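Local coordinates for protein CaaX farnesyltransferase beta subunit Ram1 (Aspergillus fumigatus, PDB 4L9P) that forms the zinc-binding beta subunit of a heterodimeric farnesyltransferase and probably binds the protein substrate whose CaaX-box cysteine is farnesylated, at residues 290-295 and 319-324. Residues are numbered along the deposited sequence; the frame is centred on the assembly and turned at random.
Sequences EYLSRC and LACLCL
Leu-292 reaches across to Cys-321 and Leu-322, joining helix 288-293 to helix 312-323 within the alpha-alpha toroid of the prenyltransferase beta subunit. The contact is wholly apolar: no hydrogen bond crosses it, all three touching residues are buried, and the summed buried surface is a modest 129 Å². Leu-292 and Leu-322 have the closest CA atoms across the two segments, 7.9 Å apart, and their side chains lie antiparallel, each running alongside the other instead of meeting end-on. On helix 288-293 a single methyl does the touching: Leu-292 CD1 lies 3.8 Å from Leu-322 CD2 and 3.9 Å from Leu-322 CG. The CB of Leu-322 does not aim at the partner; with CG anti to the carbonyl carbon of Leu-322 (chi1 -76°), the end of the side chain approaches more closely and CD2 meets Leu-292.

Polar links tie segment 290-295 to its surroundings. Arg-294 NH2 bonds to the carbonyl oxygen of Asp-238, while Ser-293 OG bonds to Lys-230 NZ of the alpha subunit, placing this segment at the heterodimer interface. Val-251 of helix 251-263 also packs on Leu-292, and Val-331 of helix 328-335 on Leu-322.

Cys-321 flanks the same methyl: its CB is 3.9 Å from Leu-292 CD1, and its SG, anti to the backbone N (chi1 -167°), lies 4.0 Å from that CD1.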
# COMPACT_ATOMS: atom_id res chain seq x y z
N GLU B 290 5.17 -17.40 1.90
CA GLU B 290 5.55 -17.75 0.54
C GLU B 290 4.75 -16.90 -0.49
O GLU B 290 5.35 -16.41 -1.48
CB GLU B 290 5.29 -19.24 0.29
CG GLU B 290 6.13 -20.14 1.19
CD GLU B 290 5.48 -20.51 2.50
OE1 GLU B 290 4.51 -19.89 2.92
OE2 GLU B 290 5.96 -21.48 3.14
N TYR B 291 3.46 -16.69 -0.25
CA TYR B 291 2.65 -15.85 -1.11
C TYR B 291 3.24 -14.43 -1.09
O TYR B 291 3.40 -13.78 -2.14
CB TYR B 291 1.22 -15.86 -0.59
CG TYR B 291 0.36 -14.74 -1.13
CD1 TYR B 291 -0.17 -14.79 -2.40
CD2 TYR B 291 0.14 -13.61 -0.36
CE1 TYR B 291 -0.99 -13.77 -2.90
CE2 TYR B 291 -0.63 -12.59 -0.80
CZ TYR B 291 -1.17 -12.61 -2.07
OH TYR B 291 -2.00 -11.59 -2.44
N LEU B 292 3.56 -13.92 0.09
CA LEU B 292 4.09 -12.54 0.12
C LEU B 292 5.44 -12.45 -0.60
O LEU B 292 5.72 -11.47 -1.31
CB LEU B 292 4.24 -12.08 1.57
CG LEU B 292 2.91 -12.04 2.35
CD1 LEU B 292 3.10 -11.77 3.87
CD2 LEU B 292 1.97 -10.95 1.73
N SER B 293 6.32 -13.48 -0.47
CA SER B 293 7.58 -13.47 -1.21
C SER B 293 7.32 -13.37 -2.74
O SER B 293 8.10 -12.73 -3.47
CB SER B 293 8.29 -14.79 -0.92
OG SER B 293 9.42 -14.93 -1.80
N ARG B 294 6.25 -14.05 -3.22
CA ARG B 294 5.92 -14.02 -4.63
C ARG B 294 5.35 -12.66 -5.08
O ARG B 294 5.13 -12.46 -6.30
CB ARG B 294 4.89 -15.11 -4.93
CG ARG B 294 5.48 -16.54 -4.76
CD ARG B 294 4.65 -17.63 -5.43
NE ARG B 294 3.28 -17.53 -5.01
CZ ARG B 294 2.71 -18.17 -3.98
NH1 ARG B 294 3.40 -18.93 -3.17
NH2 ARG B 294 1.41 -18.00 -3.75
N CYS B 295 5.15 -11.72 -4.12
CA CYS B 295 4.71 -10.33 -4.48
C CYS B 295 5.90 -9.38 -4.54
O CYS B 295 5.71 -8.23 -4.90
CB CYS B 295 3.69 -9.82 -3.46
SG CYS B 295 2.11 -10.73 -3.60
N LEU B 319 5.10 -6.26 4.53
CA LEU B 319 6.13 -6.30 5.58
C LEU B 319 5.47 -6.36 6.95
O LEU B 319 5.95 -7.10 7.83
CB LEU B 319 7.01 -5.06 5.49
CG LEU B 319 7.92 -5.05 4.25
CD1 LEU B 319 8.53 -3.65 4.04
CD2 LEU B 319 9.01 -6.16 4.37
N ALA B 320 4.38 -5.61 7.16
CA ALA B 320 3.71 -5.66 8.45
C ALA B 320 3.12 -7.06 8.64
O ALA B 320 3.20 -7.62 9.74
CB ALA B 320 2.56 -4.59 8.51
N CYS B 321 2.53 -7.65 7.59
CA CYS B 321 2.01 -9.02 7.73
C CYS B 321 3.15 -10.00 8.06
O CYS B 321 2.95 -10.88 8.91
CB CYS B 321 1.30 -9.41 6.40
SG CYS B 321 0.31 -10.90 6.61
N LEU B 322 4.32 -9.86 7.41
CA LEU B 322 5.46 -10.78 7.73
C LEU B 322 5.84 -10.65 9.20
O LEU B 322 6.12 -11.66 9.86
CB LEU B 322 6.70 -10.47 6.88
CG LEU B 322 6.58 -10.98 5.44
CD1 LEU B 322 7.81 -10.48 4.69
CD2 LEU B 322 6.49 -12.50 5.32
N CYS B 323 5.79 -9.42 9.74
CA CYS B 323 6.14 -9.22 11.13
C CYS B 323 5.06 -9.72 12.10
O CYS B 323 5.31 -9.75 13.33
CB CYS B 323 6.47 -7.72 11.39
SG CYS B 323 8.04 -7.28 10.50
N LEU B 324 3.85 -10.06 11.63
CA LEU B 324 2.91 -10.81 12.46
C LEU B 324 3.21 -12.32 12.53
O LEU B 324 2.58 -13.08 13.31
CB LEU B 324 1.49 -10.65 11.85
CG LEU B 324 0.87 -9.30 12.05
CD1 LEU B 324 -0.43 -9.27 11.28
CD2 LEU B 324 0.56 -9.07 13.53